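Local atomic coordinates of reticulocyte binding protein (Streptococcus agalactiae COH1, PDB entry 3FAW), a protein that probably hydrolyses alpha-1,6 linkages in pullulan and related glucans at the bacterial cell surface, as a streptococcal pullulanase. Residues A[216-228]-A[349-363]. Numbering follows the deposited sequence.
With CA (calcium ion), chain B.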
loop_
_atom_site.group_PDB
_atom_site.type_symbol
_atom_site.label_atom_id
_atom_site.label_comp_id
_atom_site.label_asym_id
_atom_site.label_seq_id
_atom_site.Cartn_x
_atom_site.Cartn_y
_atom_site.Cartn_z
ATOM N N ILE A 216 -22.641 6.575 -13.264
ATOM C CA ILE A 216 -21.301 6.582 -12.655
ATOM C C ILE A 216 -21.306 6.828 -11.140
ATOM O O ILE A 216 -22.294 7.298 -10.570
ATOM C CB ILE A 216 -20.338 7.597 -13.371
ATOM C CG1 ILE A 216 -20.730 9.056 -13.113
ATOM C CG2 ILE A 216 -20.303 7.326 -14.879
ATOM C CD1 ILE A 216 -20.176 9.647 -11.838
ATOM N N LEU A 217 -20.182 6.499 -10.507
ATOM C CA LEU A 217 -20.001 6.660 -9.063
ATOM C C LEU A 217 -19.188 7.917 -8.800
ATOM O O LEU A 217 -18.081 8.056 -9.314
ATOM C CB LEU A 217 -19.282 5.439 -8.470
ATOM C CG LEU A 217 -18.757 5.553 -7.032
ATOM C CD1 LEU A 217 -19.872 5.969 -6.078
ATOM C CD2 LEU A 217 -18.116 4.238 -6.566
ATOM N N ASP A 218 -19.748 8.829 -8.007
ATOM C CA ASP A 218 -19.047 10.044 -7.592
ATOM C C ASP A 218 -17.676 9.675 -7.007
ATOM O O ASP A 218 -17.605 9.015 -5.968
ATOM C CB ASP A 218 -19.893 10.795 -6.555
ATOM C CG ASP A 218 -19.346 12.170 -6.217
ATOM O OD1 ASP A 218 -18.261 12.547 -6.715
ATOM O OD2 ASP A 218 -20.011 12.888 -5.440
ATOM N N PRO A 219 -16.579 10.079 -7.681
ATOM C CA PRO A 219 -15.256 9.745 -7.143
ATOM C C PRO A 219 -14.940 10.384 -5.786
ATOM O O PRO A 219 -14.109 9.859 -5.058
ATOM C CB PRO A 219 -14.280 10.231 -8.230
ATOM C CG PRO A 219 -15.043 11.126 -9.100
ATOM C CD PRO A 219 -16.498 10.817 -8.954
ATOM N N TYR A 220 -15.608 11.492 -5.459
ATOM C CA TYR A 220 -15.434 12.187 -4.181
ATOM C C TYR A 220 -16.480 11.793 -3.134
ATOM O O TYR A 220 -16.645 12.488 -2.134
ATOM C CB TYR A 220 -15.456 13.707 -4.405
ATOM C CG TYR A 220 -14.139 14.244 -4.896
ATOM C CD1 TYR A 220 -13.703 13.972 -6.190
ATOM C CD2 TYR A 220 -13.315 15.002 -4.069
ATOM C CE1 TYR A 220 -12.493 14.443 -6.650
ATOM C CE2 TYR A 220 -12.094 15.482 -4.524
ATOM C CZ TYR A 220 -11.691 15.197 -5.820
ATOM O OH TYR A 220 -10.495 15.658 -6.302
ATOM N N ALA A 221 -17.169 10.678 -3.363
ATOM C CA ALA A 221 -18.138 10.133 -2.408
ATOM C C ALA A 221 -17.486 9.797 -1.060
ATOM O O ALA A 221 -16.460 9.112 -1.014
ATOM C CB ALA A 221 -18.811 8.883 -2.995
ATOM N N LYS A 222 -18.091 10.282 0.024
ATOM C CA LYS A 222 -17.561 10.094 1.376
ATOM C C LYS A 222 -18.095 8.832 2.054
ATOM O O LYS A 222 -17.556 8.396 3.071
ATOM C CB LYS A 222 -17.869 11.321 2.244
ATOM C CG LYS A 222 -17.346 12.652 1.681
ATOM C CD LYS A 222 -15.831 12.646 1.466
ATOM C CE LYS A 222 -15.336 13.973 0.915
ATOM N NZ LYS A 222 -15.878 14.255 -0.446
ATOM N N SER A 223 -19.169 8.267 1.509
ATOM C CA SER A 223 -19.642 6.940 1.912
ATOM C C SER A 223 -20.489 6.323 0.798
ATOM O O SER A 223 -20.697 6.944 -0.252
ATOM C CB SER A 223 -20.428 6.994 3.233
ATOM O OG SER A 223 -20.565 5.693 3.802
ATOM N N LEU A 224 -20.954 5.096 1.028
ATOM C CA LEU A 224 -21.652 4.315 0.010
ATOM C C LEU A 224 -22.770 3.465 0.605
ATOM O O LEU A 224 -22.795 3.204 1.810
ATOM C CB LEU A 224 -20.679 3.371 -0.705
ATOM C CG LEU A 224 -19.378 3.910 -1.310
ATOM C CD1 LEU A 224 -18.452 2.748 -1.646
ATOM C CD2 LEU A 224 -19.642 4.769 -2.546
ATOM N N ALA A 225 -23.685 3.030 -0.261
ATOM C CA ALA A 225 -24.675 2.013 0.088
ATOM C C ALA A 225 -23.978 0.667 0.253
ATOM O O ALA A 225 -22.931 0.435 -0.352
ATOM C CB ALA A 225 -25.747 1.918 -0.989
ATOM N N GLU A 226 -24.552 -0.209 1.078
ATOM C CA GLU A 226 -24.034 -1.571 1.231
ATOM C C GLU A 226 -23.824 -2.185 -0.155
ATOM O O GLU A 226 -24.680 -2.057 -1.033
ATOM C CB GLU A 226 -24.953 -2.445 2.107
ATOM C CG GLU A 226 -26.328 -2.828 1.517
ATOM C CD GLU A 226 -27.308 -1.665 1.399
ATOM O OE1 GLU A 226 -27.061 -0.584 1.975
ATOM O OE2 GLU A 226 -28.340 -1.837 0.721
ATOM N N TRP A 227 -22.672 -2.822 -0.346
ATOM C CA TRP A 227 -22.213 -3.227 -1.679
ATOM C C TRP A 227 -22.039 -4.742 -1.789
ATOM O O TRP A 227 -21.416 -5.382 -0.934
ATOM C CB TRP A 227 -20.905 -2.497 -2.015
ATOM C CG TRP A 227 -20.232 -2.923 -3.291
ATOM C CD1 TRP A 227 -18.963 -3.406 -3.418
ATOM C CD2 TRP A 227 -20.786 -2.898 -4.615
ATOM N NE1 TRP A 227 -18.694 -3.686 -4.736
ATOM C CE2 TRP A 227 -19.793 -3.385 -5.492
ATOM C CE3 TRP A 227 -22.026 -2.519 -5.146
ATOM C CZ2 TRP A 227 -19.997 -3.501 -6.869
ATOM C CZ3 TRP A 227 -22.228 -2.635 -6.514
ATOM C CH2 TRP A 227 -21.218 -3.122 -7.361
ATOM N N ASP A 228 -22.618 -5.299 -2.847
ATOM C CA ASP A 228 -22.462 -6.706 -3.195
ATOM C C ASP A 228 -22.235 -6.777 -4.701
ATOM O O ASP A 228 -23.162 -6.542 -5.474
ATOM C CB ASP A 228 -23.718 -7.498 -2.790
ATOM C CG ASP A 228 -23.652 -8.966 -3.190
ATOM O OD1 ASP A 228 -22.561 -9.455 -3.552
ATOM O OD2 ASP A 228 -24.705 -9.635 -3.142
ATOM N N GLN A 349 -12.389 0.650 -5.518
ATOM C CA GLN A 349 -13.609 1.251 -6.037
ATOM C C GLN A 349 -13.693 2.746 -5.692
ATOM O O GLN A 349 -14.093 3.559 -6.533
ATOM C CB GLN A 349 -14.826 0.503 -5.493
ATOM C CG GLN A 349 -16.147 1.051 -5.984
ATOM C CD GLN A 349 -17.305 0.136 -5.682
ATOM O OE1 GLN A 349 -18.153 -0.069 -6.669
ATOM N NE2 GLN A 349 -17.439 -0.380 -4.572
ATOM N N SER A 350 -13.329 3.103 -4.462
ATOM C CA SER A 350 -13.319 4.508 -4.033
ATOM C C SER A 350 -12.025 4.854 -3.298
ATOM O O SER A 350 -11.392 3.983 -2.689
ATOM C CB SER A 350 -14.526 4.815 -3.135
ATOM O OG SER A 350 -14.589 6.199 -2.796
ATOM N N TYR A 351 -11.643 6.128 -3.372
ATOM C CA TYR A 351 -10.451 6.638 -2.688
ATOM C C TYR A 351 -10.792 7.536 -1.496
ATOM O O TYR A 351 -9.902 7.934 -0.752
ATOM C CB TYR A 351 -9.538 7.372 -3.683
ATOM C CG TYR A 351 -8.914 6.440 -4.703
ATOM C CD1 TYR A 351 -8.163 5.337 -4.293
ATOM C CD2 TYR A 351 -9.082 6.645 -6.071
ATOM C CE1 TYR A 351 -7.595 4.471 -5.206
ATOM C CE2 TYR A 351 -8.510 5.776 -7.001
ATOM C CZ TYR A 351 -7.770 4.690 -6.559
ATOM O OH TYR A 351 -7.200 3.821 -7.458
ATOM N N PHE A 352 -12.082 7.829 -1.323
ATOM C CA PHE A 352 -12.597 8.609 -0.189
ATOM C C PHE A 352 -13.532 7.790 0.700
ATOM O O PHE A 352 -13.516 7.933 1.923
ATOM C CB PHE A 352 -13.395 9.817 -0.691
ATOM C CG PHE A 352 -12.569 10.871 -1.359
ATOM C CD1 PHE A 352 -12.163 12.000 -0.661
ATOM C CD2 PHE A 352 -12.226 10.754 -2.700
ATOM C CE1 PHE A 352 -11.413 12.990 -1.284
ATOM C CE2 PHE A 352 -11.473 11.736 -3.327
ATOM C CZ PHE A 352 -11.068 12.855 -2.618
ATOM N N ALA A 353 -14.371 6.964 0.073
ATOM C CA ALA A 353 -15.390 6.195 0.780
ATOM C C ALA A 353 -14.844 4.868 1.323
ATOM O O ALA A 353 -14.226 4.092 0.589
ATOM C CB ALA A 353 -16.583 5.947 -0.130
ATOM N N LEU A 354 -15.096 4.620 2.608
ATOM C CA LEU A 354 -14.640 3.410 3.294
ATOM C C LEU A 354 -15.411 2.187 2.830
ATOM O O LEU A 354 -16.545 2.292 2.367
ATOM C CB LEU A 354 -14.813 3.551 4.813
ATOM C CG LEU A 354 -13.995 4.649 5.499
ATOM C CD1 LEU A 354 -14.371 4.793 6.979
ATOM C CD2 LEU A 354 -12.510 4.393 5.344
ATOM N N SER A 355 -14.779 1.026 2.966
ATOM C CA SER A 355 -15.434 -0.247 2.709
ATOM C C SER A 355 -16.492 -0.499 3.782
ATOM O O SER A 355 -16.305 -0.143 4.949
ATOM C CB SER A 355 -14.403 -1.378 2.718
ATOM O OG SER A 355 -15.015 -2.639 2.502
ATOM N N GLY A 356 -17.606 -1.102 3.379
ATOM C CA GLY A 356 -18.628 -1.543 4.320
ATOM C C GLY A 356 -18.330 -2.901 4.951
ATOM O O GLY A 356 -19.050 -3.329 5.846
ATOM N N MET A 357 -17.273 -3.577 4.493
ATOM C CA MET A 357 -16.927 -4.924 4.985
ATOM C C MET A 357 -16.547 -4.960 6.474
ATOM O O MET A 357 -16.765 -5.972 7.146
ATOM C CB MET A 357 -15.777 -5.511 4.158
ATOM C CG MET A 357 -15.550 -7.024 4.323
ATOM S SD MET A 357 -16.919 -8.025 3.699
ATOM C CE MET A 357 -17.801 -8.390 5.215
ATOM N N TYR A 358 -15.981 -3.864 6.976
ATOM C CA TYR A 358 -15.488 -3.800 8.352
ATOM C C TYR A 358 -16.427 -3.044 9.286
ATOM O O TYR A 358 -16.065 -2.727 10.427
ATOM C CB TYR A 358 -14.083 -3.194 8.362
ATOM C CG TYR A 358 -13.187 -3.847 7.339
ATOM C CD1 TYR A 358 -13.076 -5.235 7.275
ATOM C CD2 TYR A 358 -12.473 -3.089 6.413
ATOM C CE1 TYR A 358 -12.273 -5.849 6.337
ATOM C CE2 TYR A 358 -11.658 -3.695 5.473
ATOM C CZ TYR A 358 -11.567 -5.078 5.439
ATOM O OH TYR A 358 -10.771 -5.698 4.511
ATOM N N SER A 359 -17.642 -2.797 8.805
ATOM C CA SER A 359 -18.676 -2.119 9.575
ATOM C C SER A 359 -19.681 -3.125 10.118
ATOM O O SER A 359 -20.049 -4.091 9.439
ATOM C CB SER A 359 -19.397 -1.094 8.692
ATOM O OG SER A 359 -20.531 -0.548 9.347
ATOM N N GLU A 360 -20.131 -2.894 11.346
ATOM C CA GLU A 360 -21.195 -3.707 11.933
ATOM C C GLU A 360 -22.553 -3.413 11.284
ATOM O O GLU A 360 -23.433 -4.272 11.269
ATOM C CB GLU A 360 -21.253 -3.497 13.446
ATOM C CG GLU A 360 -20.060 -4.108 14.168
ATOM C CD GLU A 360 -20.231 -4.125 15.667
ATOM O OE1 GLU A 360 -20.416 -3.037 16.248
ATOM O OE2 GLU A 360 -20.173 -5.224 16.262
ATOM N N LYS A 361 -22.701 -2.210 10.727
ATOM C CA LYS A 361 -23.954 -1.778 10.106
ATOM C C LYS A 361 -23.724 -1.214 8.700
ATOM O O LYS A 361 -23.868 -0.012 8.486
ATOM C CB LYS A 361 -24.634 -0.728 10.993
ATOM C CG LYS A 361 -24.972 -1.229 12.385
ATOM C CD LYS A 361 -25.827 -0.232 13.145
ATOM C CE LYS A 361 -27.303 -0.339 12.769
ATOM N NZ LYS A 361 -28.154 0.568 13.588
ATOM N N PRO A 362 -23.376 -2.085 7.733
ATOM C CA PRO A 362 -23.056 -1.629 6.367
ATOM C C PRO A 362 -24.191 -0.880 5.640
ATOM O O PRO A 362 -23.924 -0.077 4.745
ATOM C CB PRO A 362 -22.696 -2.930 5.629
ATOM C CG PRO A 362 -23.268 -4.031 6.461
ATOM C CD PRO A 362 -23.258 -3.549 7.870
ATOM N N LYS A 363 -25.437 -1.144 6.024
ATOM C CA LYS A 363 -26.595 -0.467 5.436
ATOM C C LYS A 363 -26.780 0.977 5.932
ATOM O O LYS A 363 -27.569 1.724 5.358
ATOM C CB LYS A 363 -27.869 -1.298 5.666
ATOM C CG LYS A 363 -27.894 -2.576 4.830
ATOM C CD LYS A 363 -28.733 -3.682 5.449
ATOM C CE LYS A 363 -30.209 -3.382 5.395
ATOM N NZ LYS A 363 -31.034 -4.531 5.864
HETATM CA CA CA B . -29.464 2.478 4.386
HETATM O O HOH W 1 -16.087 6.981 -5.024
HETATM O O HOH W 2 -12.617 7.562 -5.488
HETATM O O HOH W 3 -17.010 6.036 4.272
HETATM O O HOH W 4 -15.132 8.623 4.093
HETATM O O HOH W 5 -29.692 0.788 2.708
HETATM O O HOH W 6 -30.985 0.864 5.416
HETATM O O HOH W 7 -30.113 3.544 6.517
HETATM O O HOH W 8 -28.979 4.948 4.399
#
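Phe-352 and Tyr-220 both set their rings beside the backbone N (chi1 -69° and -80°), and these rotations lay the two rings obliquely against each other, Phe-352 CZ 3.4 Å from Tyr-220 CE2. The Phe-352 ring also covers Tyr-220 CA, a CH-pi contact, while the CE carbon of Lys-222 approaches it obliquely. Lys-222 bends back at chi2 and chi4 until NZ donates to Tyr-220 O, 2.6 Å away and in the carbonyl plane; the Tyr-220 hydroxyl bonds to Asp-440 of helix 432-449. Next along, Ala-353 CB packs against Leu-224, 3.7 Å from Leu-224 CG.

Gln-349 is extended, its amide steeply tilted (59°) over one face of the Trp-227 indole, NE2 near NE1 and CD1, OE1 near CE2 and CZ2; its polar end is held by Ser-320, and the indole NE1 by Phe-322. The Leu-217 side chain crosses that of Gln-349 at about a right angle, CD2 touching Gln-349 CG.

No direct hydrogen bond links 216-228 to 349-363. Four waters connect them instead: one joins Asp-218 O to Ser-350 OG, another accepts from Tyr-351 N and donates to Pro-219 O, and two share Lys-222 O, reaching Leu-354 N and Phe-352 O. Ser-350 OG meanwhile accepts from Ala-353 N at 3.0 Å, an ST motif that ties up this amide within its own loop.

At the far end Glu-226 CG, CD and OE1 lie against Lys-363 CG, the charged ends not meeting. Lys-363 O binds calcium together with Lys-165 O and Tyr-202 OH of strand 202-209. Glu-226 OE1 accepts from a calcium-bound water, which places the carboxylate in the ion's second shell, where it probably offsets some charge. Water, rather than direct bonding, thus satisfies the facing backbone polar atoms of this buried contact.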